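Local structure of putative glycosyltransferase (Mannosyltransferase) involved in glycosylating the PBCV-1 major capsid protein (Paramecium bursaria Chlorella virus 1, 2P6W) at residues C33-Y38 with N89-I94; E43-L48 with H56-W61; W78-V83 with F193-G198; I105-F110 with Y160-I165. The protein is probably a manganese-dependent glycosyltransferase, its N-terminal domain binding the UDP-sugar donor, and is thought to help glycosylate the major capsid protein of the virus. All coordinates share one frame; numbering follows the deposited sequence.

Contact 1. Residues C33-Y38 with N89-I94; sequences CSIHGY and NKNKPI
His-36 and Tyr-38 each reach across to the main chain of residues 89-94 and make one hydrogen bond there. The place is the end of helix 20-36 in a GT-A type, Rossmann-like domain, where the long loop after strand 83-85 passes over it. NE2 of His-36 donates to Lys-90 O at 2.8 Å, with an N-H...O angle of 163°; the oxygen lies close to the imidazole plane, and NE2 is tilted from the carbonyl plane. At the same edge, CE1 of His-36 comes to 3.4 Å from Asn-91 O. One face of the imidazole takes Pro-93 CA in a CH-pi contact, 4.0 Å from the ring centroid, while CG2 of Ile-35 lies against the opposite face. Ile-35 continues outward, its CD1 4.0 Å from CD of Lys-90, whose extended chain crosses it at about a right angle and ends in a salt bridge with Glu-31. CG2 of Ile-35 also meets ND2 of Asn-91.

What sets the positions lies one step further out. The type I turn from Asn-89 to Lys-92 presents the Lys-90 and Asn-91 carbonyls to the histidine edge. Gly-37, with positive phi, takes the chain out of the helix, and Tyr-38 follows with CG anti to its carbonyl carbon (chi1 -53°), which starts the side chain toward residues 93-94. Its ring rests near Ile-8 of strand 8-13, and CE2 touches CD1 of Ile-94 at 3.7 Å. At the ring's tip, Tyr-38 OH accepts the backbone N-H of Ile-94 at 2.8 Å and stands 3.4 Å from Pro-93 CB.

Contact 2. Residues E43-L48 with H56-W61; sequences EESEPL and HFRRSW
Arg-58, where helices 52-57 and 59-69 adjoin, meets Ser-45 and Pro-47 in the loop after strand 39-43. From CB the chain runs out extended to NE, with CG anti to the backbone N (chi1 -160°). CD is the first atom to touch, 3.8 Å from Pro-47 CB, and NE follows at 3.7 Å from the same carbon. The proline crosses the arginine at about a right angle. CZ then sits against Pro-47 CA at 3.6 Å, and this carbon covers the centre of one guanidinium face. At the tip, NH2 donates to Ser-45 OG at 2.9 Å, an almost in-plane bond with an N-H...O angle of 161°. NH1 makes two weak bonds, to Ser-45 O at 3.2 Å and to Ser-45 OG, and packs near CG of Glu-43.

Ser-45 OG donates a short hydrogen bond to OE2 of Glu-43 (2.5 Å), on the lone pair turned away from OE1. That carboxylate sits near the edge of the Trp-61 ring, with CD 3.8 Å from CZ3 and the two planes 74° apart. Tyr-41 and Gln-65 hold OE1. In this half of the GT-A fold, Glu-43 and Glu-46 also pass close to Gly-13 and Phe-15, which bind UDP, and Arg-59, next along from Arg-58, belongs to the UDP-glucose site.

The serine hydroxyl thus relays between a cation and an anion that do not pair directly: no N-H of Arg-58 points at OE2, yet the opposite charges probably still attract and would help keep Glu-43 ionised.

Contact 3. Residues W78-V83 with F193-G198; sequences WLDSDV and FVHMCG. With MN (manganese (II) ion), chain B.
Asp-80, Asp-82 and His-195 come together on one manganese ion. OD2 of Asp-80 and OD2 of Asp-82 each bind it at 2.1 Å, and NE2 of His-195 at 2.3 Å; three further atoms from outside the two segments complete the sphere. The Asp-82 carboxylate lies nearly coplanar with the imidazole, 18° between planes, and both groups point the same way, whereas that of Asp-80 stands almost perpendicular to the ring. OD2 of Asp-82 and NE2 of His-195 are close because they share the metal, not through a hydrogen bond.

Second-shell bonds fix these ligands. Asp-80 OD1 accepts Trp-78 NE1 at 2.8 Å on the lone pair facing away from OD2 and also forms a salt bridge with Arg-59; Asn-178 takes the ND1 side of His-195. The two acids, with Ser-81 between them, form the DxD motif of GT-A glycosyltransferases, in the type I turn that follows strand 75-79, and Ser-81, Cys-197 and Gly-198 contribute to the UDP site.

Between backbones, Met-196 N donates to Asp-82 O at 2.8 Å, nearly along the C=O axis. Val-83 and His-195 are a non-hydrogen-bonded antiparallel pair, and Val-83 CA comes within 3.2 Å of Val-194 O.

The apolar contacts involve Val-83, Leu-79 and Phe-193. CG of His-195 is anti to its backbone N (chi1 -179°), and CG2 of Val-83 lies over one face of the ring. Leu-79 CD2 stands squarely over the Phe-193 ring, 4.2 Å from its centroid, while CG1 of Val-83 touches Phe-193 CB.

Contact 4. Residues I105-F110 with Y160-I165; sequences ILYHTF and YVFPRI
Tyr-107 and Phe-162 are the main side chains where strand 107-110 meets the last turns of helix 153-164, a helix packed on the mixed central sheet of the GT-A domain. No hydrogen bond joins the two segments. The short axes pass 11.7 Å apart at 127°, a separation that side chains fill.

The aliphatic and aromatic contacts come first. Tyr-107 CB touches Phe-162 CE1 at 4.0 Å. Two neighbouring carbons of the tyrosine ring carry the rest: CE2 meets CG1 of Val-161 at 3.9 Å, and CD2 meets CD1 of Ile-165 at 3.8 Å, both side chains crossing Tyr-107 at about a right angle. The first torsion of Ile-165 sets CG1 between its backbone N and carbonyl carbon (chi1 56°); beyond it, CD1 also reaches CD1 of Leu-106 at 4.1 Å, while CG2 of the isoleucine lies equally near that methyl. Ile-134 of helix 132-140 closes in on Leu-106, Tyr-107 and Val-161 alike, so a second helix shares this layer.

Polar groups are satisfied outside the pair. The buried Tyr-107 OH is hydrogen-bonded to Glu-135, and Thr-109 OG1 to the backbone oxygen of Ile-170 in the neighbouring strand.

The aromatic-to-hydroxyl contact completes the set. Phe-162 stacks on Tyr-169 and meets Thr-109 tip to tip: CZ lies 3.7 Å from OG1, which sits in the plane of the ring at its edge, and CG2 of the threonine touches the same CZ.

Overall arrangement
Contact 3 is the metal and nucleotide centre, and the centres of the others lie about 16 to 20 Å from its own. Contact 2 joins it directly: the salt bridge from Arg-59 NH1 to Asp-80 OD1, 3.2 Å long, ties the helical side of the donor pocket to the DxD turn. Contact 1 touches it from another side through Ile-94 CG1 and Phe-193 CZ, 4.2 Å apart, well away from the manganese. Contact 4 touches none of the others; its nearest atoms stay about 7 Å from contacts 2 and 3, though it shares the central sheet with contact 3. In sequence, contact 2 is nested within contact 1, and contact 4 within contact 3.

Contact 1. Residues C33-Y38 with N89-I94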
# COMPACT_ATOMS: atom_id res chain seq x y z
N CYS A 33 -0.11 -11.30 8.75
CA CYS A 33 -0.69 -12.24 7.80
C CYS A 33 -0.88 -13.64 8.41
O CYS A 33 -1.91 -14.28 8.20
CB CYS A 33 0.15 -12.32 6.54
SG CYS A 33 0.03 -10.80 5.56
N SER A 34 0.12 -14.09 9.17
CA SER A 34 0.06 -15.41 9.79
C SER A 34 -1.10 -15.50 10.79
O SER A 34 -1.76 -16.55 10.90
CB SER A 34 1.40 -15.75 10.47
OG SER A 34 1.54 -15.07 11.71
N ILE A 35 -1.36 -14.41 11.51
CA ILE A 35 -2.44 -14.39 12.50
C ILE A 35 -3.83 -14.59 11.88
O ILE A 35 -4.68 -15.30 12.45
CB ILE A 35 -2.37 -13.12 13.38
CG1 ILE A 35 -1.11 -13.15 14.25
CG2 ILE A 35 -3.63 -12.98 14.29
CD1 ILE A 35 -0.77 -11.83 14.95
N HIS A 36 -4.04 -14.00 10.71
CA HIS A 36 -5.37 -13.97 10.11
C HIS A 36 -5.52 -14.86 8.89
O HIS A 36 -6.60 -14.92 8.31
CB HIS A 36 -5.75 -12.53 9.78
CG HIS A 36 -5.70 -11.65 10.98
ND1 HIS A 36 -6.69 -11.65 11.94
CD2 HIS A 36 -4.73 -10.83 11.43
CE1 HIS A 36 -6.35 -10.82 12.91
NE2 HIS A 36 -5.16 -10.31 12.63
N GLY A 37 -4.44 -15.51 8.49
CA GLY A 37 -4.50 -16.45 7.37
C GLY A 37 -4.42 -15.75 6.03
O GLY A 37 -4.79 -16.33 5.00
N TYR A 38 -3.92 -14.51 6.02
CA TYR A 38 -3.75 -13.81 4.74
C TYR A 38 -2.48 -14.29 4.07
O TYR A 38 -1.53 -14.70 4.74
CB TYR A 38 -3.64 -12.29 4.93
CG TYR A 38 -4.75 -11.65 5.72
CD1 TYR A 38 -6.09 -11.96 5.47
CD2 TYR A 38 -4.46 -10.67 6.67
CE1 TYR A 38 -7.12 -11.34 6.20
CE2 TYR A 38 -5.49 -10.05 7.40
CZ TYR A 38 -6.82 -10.39 7.16
OH TYR A 38 -7.84 -9.78 7.87
N ASN A 89 -3.16 -3.49 17.65
CA ASN A 89 -4.28 -3.96 16.85
C ASN A 89 -4.02 -5.17 15.95
O ASN A 89 -4.86 -5.53 15.12
CB ASN A 89 -4.87 -2.81 16.04
CG ASN A 89 -5.79 -1.95 16.86
OD1 ASN A 89 -5.85 -0.73 16.70
ND2 ASN A 89 -6.49 -2.58 17.80
N LYS A 90 -2.88 -5.82 16.14
CA LYS A 90 -2.47 -6.92 15.27
C LYS A 90 -3.42 -8.13 15.33
O LYS A 90 -3.47 -8.92 14.38
CB LYS A 90 -1.03 -7.35 15.58
CG LYS A 90 -0.91 -8.14 16.87
CD LYS A 90 0.51 -8.71 17.06
CE LYS A 90 0.49 -9.71 18.21
NZ LYS A 90 1.87 -10.11 18.60
N ASN A 91 -4.18 -8.27 16.41
CA ASN A 91 -5.13 -9.38 16.51
C ASN A 91 -6.50 -9.08 15.89
O ASN A 91 -7.43 -9.89 15.99
CB ASN A 91 -5.27 -9.88 17.96
CG ASN A 91 -3.98 -10.44 18.51
OD1 ASN A 91 -3.50 -10.01 19.56
ND2 ASN A 91 -3.39 -11.40 17.79
N LYS A 92 -6.61 -7.94 15.21
CA LYS A 92 -7.88 -7.57 14.58
C LYS A 92 -7.78 -7.67 13.07
O LYS A 92 -6.83 -7.14 12.48
CB LYS A 92 -8.28 -6.15 14.98
CG LYS A 92 -8.58 -5.99 16.47
CD LYS A 92 -8.81 -4.53 16.79
CE LYS A 92 -9.16 -4.31 18.26
NZ LYS A 92 -9.27 -2.84 18.56
N PRO A 93 -8.76 -8.34 12.43
CA PRO A 93 -8.68 -8.56 10.98
C PRO A 93 -8.99 -7.29 10.22
O PRO A 93 -9.62 -6.37 10.75
CB PRO A 93 -9.76 -9.60 10.72
CG PRO A 93 -10.80 -9.32 11.77
CD PRO A 93 -10.00 -8.91 13.00
N ILE A 94 -8.56 -7.25 8.96
CA ILE A 94 -8.72 -6.08 8.12
C ILE A 94 -10.19 -5.70 7.99
O ILE A 94 -10.54 -4.53 7.92
CB ILE A 94 -8.12 -6.35 6.72
CG1 ILE A 94 -6.58 -6.31 6.78
CG2 ILE A 94 -8.69 -5.36 5.69
CD1 ILE A 94 -5.90 -6.90 5.53

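Contact 2. Residues E43-L48 with H56-W61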
# COMPACT_ATOMS: atom_id res chain seq x y z
N GLU A 43 8.61 -8.58 -2.28
CA GLU A 43 9.59 -8.50 -3.35
C GLU A 43 10.94 -8.04 -2.81
O GLU A 43 11.08 -6.91 -2.33
CB GLU A 43 9.10 -7.56 -4.45
CG GLU A 43 10.00 -7.53 -5.70
CD GLU A 43 9.93 -8.83 -6.50
OE1 GLU A 43 8.84 -9.45 -6.55
OE2 GLU A 43 10.97 -9.23 -7.08
N GLU A 44 11.93 -8.92 -2.89
CA GLU A 44 13.26 -8.62 -2.36
C GLU A 44 14.26 -8.28 -3.46
O GLU A 44 15.42 -7.96 -3.16
CB GLU A 44 13.80 -9.81 -1.55
CG GLU A 44 13.09 -10.10 -0.25
CD GLU A 44 13.56 -11.41 0.38
OE1 GLU A 44 14.79 -11.65 0.42
OE2 GLU A 44 12.71 -12.20 0.83
N SER A 45 13.85 -8.38 -4.73
CA SER A 45 14.76 -8.13 -5.85
C SER A 45 15.12 -6.66 -5.97
O SER A 45 14.33 -5.79 -5.61
CB SER A 45 14.13 -8.59 -7.16
OG SER A 45 13.00 -7.80 -7.48
N GLU A 46 16.32 -6.40 -6.47
CA GLU A 46 16.74 -5.05 -6.84
C GLU A 46 16.04 -4.63 -8.13
O GLU A 46 16.10 -5.36 -9.13
CB GLU A 46 18.26 -5.01 -7.02
CG GLU A 46 18.80 -3.65 -7.47
CD GLU A 46 20.31 -3.56 -7.44
OE1 GLU A 46 20.98 -4.61 -7.34
OE2 GLU A 46 20.83 -2.42 -7.53
N PRO A 47 15.38 -3.46 -8.12
CA PRO A 47 14.69 -2.98 -9.32
C PRO A 47 15.67 -2.77 -10.46
O PRO A 47 16.80 -2.33 -10.23
CB PRO A 47 14.11 -1.63 -8.87
CG PRO A 47 14.12 -1.67 -7.37
CD PRO A 47 15.26 -2.53 -6.99
N LEU A 48 15.24 -3.11 -11.68
CA LEU A 48 16.03 -2.85 -12.88
C LEU A 48 15.99 -1.38 -13.28
O LEU A 48 16.95 -0.87 -13.86
CB LEU A 48 15.54 -3.71 -14.05
CG LEU A 48 15.80 -5.21 -14.03
CD1 LEU A 48 15.32 -5.80 -15.35
CD2 LEU A 48 17.29 -5.55 -13.80
N HIS A 56 8.58 4.32 -7.67
CA HIS A 56 7.22 4.48 -7.15
C HIS A 56 6.24 3.56 -7.88
O HIS A 56 5.37 2.93 -7.26
CB HIS A 56 6.77 5.93 -7.26
CG HIS A 56 5.51 6.20 -6.51
ND1 HIS A 56 4.26 5.93 -7.04
CD2 HIS A 56 5.30 6.66 -5.26
CE1 HIS A 56 3.33 6.25 -6.16
NE2 HIS A 56 3.93 6.69 -5.06
N PHE A 57 6.40 3.45 -9.20
CA PHE A 57 5.49 2.64 -10.01
C PHE A 57 5.66 1.15 -9.77
O PHE A 57 4.79 0.37 -10.14
CB PHE A 57 5.70 2.91 -11.50
CG PHE A 57 4.88 4.05 -12.04
CD1 PHE A 57 3.58 3.81 -12.50
CD2 PHE A 57 5.40 5.34 -12.12
CE1 PHE A 57 2.80 4.84 -13.02
CE2 PHE A 57 4.63 6.39 -12.64
CZ PHE A 57 3.32 6.12 -13.10
N ARG A 58 6.79 0.75 -9.18
CA ARG A 58 7.10 -0.67 -9.05
C ARG A 58 6.01 -1.50 -8.36
O ARG A 58 5.85 -2.69 -8.67
CB ARG A 58 8.46 -0.91 -8.39
CG ARG A 58 9.00 -2.31 -8.70
CD ARG A 58 10.46 -2.46 -8.36
NE ARG A 58 11.03 -3.61 -9.07
CZ ARG A 58 11.63 -4.65 -8.48
NH1 ARG A 58 11.77 -4.68 -7.17
NH2 ARG A 58 12.11 -5.64 -9.22
N ARG A 59 5.24 -0.90 -7.45
CA ARG A 59 4.12 -1.60 -6.80
C ARG A 59 3.13 -2.23 -7.82
O ARG A 59 2.56 -3.29 -7.56
CB ARG A 59 3.38 -0.65 -5.87
CG ARG A 59 2.72 0.49 -6.58
CD ARG A 59 2.33 1.58 -5.57
NE ARG A 59 3.53 2.30 -5.16
CZ ARG A 59 3.61 3.09 -4.10
NH1 ARG A 59 2.55 3.26 -3.32
NH2 ARG A 59 4.76 3.69 -3.81
N SER A 60 2.96 -1.58 -8.97
CA SER A 60 2.02 -2.07 -9.99
C SER A 60 2.62 -3.19 -10.84
O SER A 60 1.92 -3.85 -11.62
CB SER A 60 1.53 -0.92 -10.87
OG SER A 60 0.83 0.03 -10.09
N TRP A 61 3.93 -3.39 -10.69
CA TRP A 61 4.61 -4.56 -11.25
C TRP A 61 4.60 -5.70 -10.23
O TRP A 61 4.33 -6.86 -10.58
CB TRP A 61 6.03 -4.19 -11.67
CG TRP A 61 6.84 -5.31 -12.27
CD1 TRP A 61 6.86 -5.70 -13.57
CD2 TRP A 61 7.75 -6.17 -11.57
NE1 TRP A 61 7.73 -6.76 -13.73
CE2 TRP A 61 8.28 -7.07 -12.52
CE3 TRP A 61 8.15 -6.29 -10.22
CZ2 TRP A 61 9.20 -8.06 -12.18
CZ3 TRP A 61 9.08 -7.27 -9.89
CH2 TRP A 61 9.59 -8.15 -10.87

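Contact 3. Residues W78-V83 with F193-G198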
# COMPACT_ATOMS: atom_id res chain seq x y z
N TRP A 78 -1.60 -3.55 -1.25
CA TRP A 78 -0.23 -3.03 -1.29
C TRP A 78 0.04 -2.20 -0.04
O TRP A 78 -0.76 -1.32 0.28
CB TRP A 78 -0.03 -2.11 -2.51
CG TRP A 78 1.26 -1.37 -2.38
CD1 TRP A 78 1.45 -0.10 -1.91
CD2 TRP A 78 2.57 -1.90 -2.64
NE1 TRP A 78 2.80 0.20 -1.86
CE2 TRP A 78 3.50 -0.88 -2.32
CE3 TRP A 78 3.05 -3.13 -3.12
CZ2 TRP A 78 4.89 -1.07 -2.45
CZ3 TRP A 78 4.43 -3.30 -3.26
CH2 TRP A 78 5.33 -2.28 -2.92
N LEU A 79 1.16 -2.46 0.64
CA LEU A 79 1.66 -1.59 1.72
C LEU A 79 3.08 -1.15 1.40
O LEU A 79 3.95 -2.00 1.12
CB LEU A 79 1.71 -2.36 3.05
CG LEU A 79 0.41 -2.96 3.56
CD1 LEU A 79 0.67 -3.67 4.88
CD2 LEU A 79 -0.72 -1.94 3.68
N ASP A 80 3.34 0.16 1.46
CA ASP A 80 4.72 0.67 1.35
C ASP A 80 5.58 -0.02 2.40
O ASP A 80 5.07 -0.40 3.47
CB ASP A 80 4.79 2.17 1.63
CG ASP A 80 4.32 3.03 0.47
OD1 ASP A 80 3.92 2.48 -0.58
OD2 ASP A 80 4.36 4.27 0.63
N SER A 81 6.87 -0.15 2.15
CA SER A 81 7.76 -0.70 3.18
C SER A 81 7.92 0.22 4.39
O SER A 81 8.51 -0.18 5.41
CB SER A 81 9.13 -1.05 2.58
OG SER A 81 9.69 0.09 1.95
N ASP A 82 7.38 1.44 4.30
CA ASP A 82 7.39 2.36 5.43
C ASP A 82 6.02 2.34 6.17
O ASP A 82 5.71 3.23 6.97
CB ASP A 82 7.80 3.74 4.98
CG ASP A 82 7.17 4.14 3.66
OD1 ASP A 82 7.83 3.97 2.60
OD2 ASP A 82 6.02 4.62 3.66
N VAL A 83 5.23 1.30 5.92
CA VAL A 83 3.97 1.10 6.64
C VAL A 83 4.12 -0.12 7.56
O VAL A 83 4.73 -1.11 7.17
CB VAL A 83 2.78 0.88 5.65
CG1 VAL A 83 1.54 0.45 6.41
CG2 VAL A 83 2.49 2.15 4.84
N PHE A 193 -2.98 0.14 10.22
CA PHE A 193 -1.78 0.42 9.42
C PHE A 193 -1.24 1.83 9.68
O PHE A 193 -1.94 2.82 9.47
CB PHE A 193 -2.08 0.25 7.92
CG PHE A 193 -2.49 -1.15 7.56
CD1 PHE A 193 -1.75 -2.24 8.01
CD2 PHE A 193 -3.62 -1.39 6.77
CE1 PHE A 193 -2.11 -3.56 7.69
CE2 PHE A 193 -3.99 -2.68 6.45
CZ PHE A 193 -3.23 -3.77 6.91
N VAL A 194 0.00 1.89 10.16
CA VAL A 194 0.63 3.15 10.52
C VAL A 194 1.66 3.48 9.43
O VAL A 194 2.49 2.65 9.08
CB VAL A 194 1.31 3.06 11.90
CG1 VAL A 194 2.01 4.38 12.23
CG2 VAL A 194 0.29 2.70 12.98
N HIS A 195 1.62 4.70 8.90
CA HIS A 195 2.40 4.99 7.71
C HIS A 195 3.47 6.06 8.01
O HIS A 195 3.14 7.20 8.31
CB HIS A 195 1.45 5.43 6.59
CG HIS A 195 2.12 5.73 5.28
ND1 HIS A 195 1.41 6.20 4.19
CD2 HIS A 195 3.41 5.63 4.89
CE1 HIS A 195 2.25 6.38 3.18
NE2 HIS A 195 3.47 6.04 3.58
N MET A 196 4.73 5.66 7.99
CA MET A 196 5.84 6.60 8.24
C MET A 196 6.17 7.40 6.98
O MET A 196 7.28 7.34 6.46
CB MET A 196 7.07 5.84 8.76
CG MET A 196 6.84 5.04 10.04
SD MET A 196 8.35 4.12 10.50
CE MET A 196 8.48 2.98 9.12
N CYS A 197 5.21 8.19 6.53
CA CYS A 197 5.29 8.86 5.24
C CYS A 197 6.21 10.08 5.28
O CYS A 197 6.14 10.88 6.22
CB CYS A 197 3.89 9.27 4.83
SG CYS A 197 3.73 9.88 3.16
N GLY A 198 7.08 10.21 4.28
CA GLY A 198 7.86 11.44 4.07
C GLY A 198 9.09 11.60 4.93
O GLY A 198 9.78 12.63 4.84
MN MN B . 5.19 5.64 2.07

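Contact 4. Residues I105-F110 with Y160-I165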
# COMPACT_ATOMS: atom_id res chain seq x y z
N ILE A 105 -16.85 -2.77 -6.29
CA ILE A 105 -15.64 -1.98 -6.02
C ILE A 105 -14.36 -2.69 -6.49
O ILE A 105 -14.16 -3.88 -6.20
CB ILE A 105 -15.55 -1.57 -4.53
CG1 ILE A 105 -16.82 -0.82 -4.11
CG2 ILE A 105 -14.31 -0.71 -4.26
CD1 ILE A 105 -17.16 0.40 -5.00
N LEU A 106 -13.51 -1.94 -7.22
CA LEU A 106 -12.20 -2.40 -7.71
C LEU A 106 -11.04 -1.83 -6.89
O LEU A 106 -10.00 -2.47 -6.80
CB LEU A 106 -11.99 -2.05 -9.18
CG LEU A 106 -12.87 -2.72 -10.24
CD1 LEU A 106 -12.73 -1.96 -11.55
CD2 LEU A 106 -12.57 -4.19 -10.43
N TYR A 107 -11.21 -0.64 -6.31
CA TYR A 107 -10.15 -0.02 -5.51
C TYR A 107 -10.70 0.60 -4.24
O TYR A 107 -11.69 1.30 -4.30
CB TYR A 107 -9.51 1.13 -6.30
CG TYR A 107 -8.52 0.71 -7.36
CD1 TYR A 107 -7.16 0.61 -7.07
CD2 TYR A 107 -8.94 0.43 -8.66
CE1 TYR A 107 -6.24 0.20 -8.04
CE2 TYR A 107 -8.04 0.04 -9.62
CZ TYR A 107 -6.69 -0.08 -9.31
OH TYR A 107 -5.80 -0.47 -10.29
N HIS A 108 -10.04 0.34 -3.11
CA HIS A 108 -10.25 1.13 -1.91
C HIS A 108 -8.98 1.93 -1.66
O HIS A 108 -7.88 1.36 -1.60
CB HIS A 108 -10.53 0.22 -0.71
CG HIS A 108 -11.88 -0.41 -0.76
ND1 HIS A 108 -12.11 -1.65 -1.30
CD2 HIS A 108 -13.09 0.07 -0.38
CE1 HIS A 108 -13.40 -1.92 -1.25
NE2 HIS A 108 -14.01 -0.90 -0.68
N THR A 109 -9.12 3.26 -1.56
CA THR A 109 -8.00 4.16 -1.35
C THR A 109 -8.31 5.10 -0.20
O THR A 109 -9.41 5.06 0.37
CB THR A 109 -7.69 4.98 -2.65
OG1 THR A 109 -8.87 5.70 -3.03
CG2 THR A 109 -7.27 4.02 -3.76
N PHE A 110 -7.34 5.94 0.16
CA PHE A 110 -7.42 6.78 1.37
C PHE A 110 -6.94 8.18 1.09
O PHE A 110 -5.94 8.37 0.40
CB PHE A 110 -6.62 6.13 2.52
CG PHE A 110 -7.01 4.72 2.73
CD1 PHE A 110 -8.13 4.42 3.50
CD2 PHE A 110 -6.35 3.70 2.06
CE1 PHE A 110 -8.57 3.11 3.63
CE2 PHE A 110 -6.77 2.39 2.18
CZ PHE A 110 -7.89 2.09 2.97
N TYR A 160 -5.88 8.89 -13.99
CA TYR A 160 -6.03 8.05 -15.17
C TYR A 160 -7.05 6.93 -14.92
O TYR A 160 -7.99 6.74 -15.70
CB TYR A 160 -4.69 7.46 -15.62
CG TYR A 160 -4.74 6.82 -16.97
CD1 TYR A 160 -4.43 7.55 -18.11
CD2 TYR A 160 -5.10 5.48 -17.12
CE1 TYR A 160 -4.49 6.97 -19.36
CE2 TYR A 160 -5.16 4.89 -18.37
CZ TYR A 160 -4.86 5.63 -19.48
OH TYR A 160 -4.92 5.06 -20.74
N VAL A 161 -6.88 6.20 -13.82
CA VAL A 161 -7.73 5.02 -13.59
C VAL A 161 -9.13 5.43 -13.15
O VAL A 161 -10.14 5.01 -13.75
CB VAL A 161 -7.13 4.05 -12.54
CG1 VAL A 161 -8.10 2.93 -12.22
CG2 VAL A 161 -5.82 3.46 -13.08
N PHE A 162 -9.20 6.25 -12.11
CA PHE A 162 -10.51 6.56 -11.53
C PHE A 162 -11.54 7.11 -12.55
O PHE A 162 -12.69 6.65 -12.55
CB PHE A 162 -10.37 7.49 -10.32
CG PHE A 162 -9.92 6.79 -9.05
CD1 PHE A 162 -9.56 5.44 -9.03
CD2 PHE A 162 -9.79 7.53 -7.87
CE1 PHE A 162 -9.12 4.82 -7.84
CE2 PHE A 162 -9.36 6.93 -6.70
CZ PHE A 162 -9.04 5.58 -6.68
N PRO A 163 -11.15 8.07 -13.41
CA PRO A 163 -12.13 8.55 -14.39
C PRO A 163 -12.71 7.48 -15.29
O PRO A 163 -13.82 7.63 -15.79
CB PRO A 163 -11.34 9.56 -15.22
CG PRO A 163 -10.30 10.06 -14.29
CD PRO A 163 -9.89 8.83 -13.50
N ARG A 164 -11.96 6.39 -15.47
CA ARG A 164 -12.36 5.34 -16.40
C ARG A 164 -13.20 4.24 -15.75
O ARG A 164 -13.72 3.37 -16.47
CB ARG A 164 -11.11 4.75 -17.06
CG ARG A 164 -10.43 5.67 -18.10
CD ARG A 164 -9.06 5.13 -18.50
NE ARG A 164 -8.52 5.86 -19.65
CZ ARG A 164 -8.05 7.10 -19.60
NH1 ARG A 164 -8.02 7.77 -18.45
NH2 ARG A 164 -7.61 7.70 -20.71
N ILE A 165 -13.31 4.26 -14.42
CA ILE A 165 -14.08 3.27 -13.66
C ILE A 165 -15.06 3.95 -12.66
O ILE A 165 -15.05 3.67 -11.45
CB ILE A 165 -13.17 2.21 -12.97
CG1 ILE A 165 -12.13 2.89 -12.06
CG2 ILE A 165 -12.43 1.35 -14.03
CD1 ILE A 165 -11.53 1.95 -11.01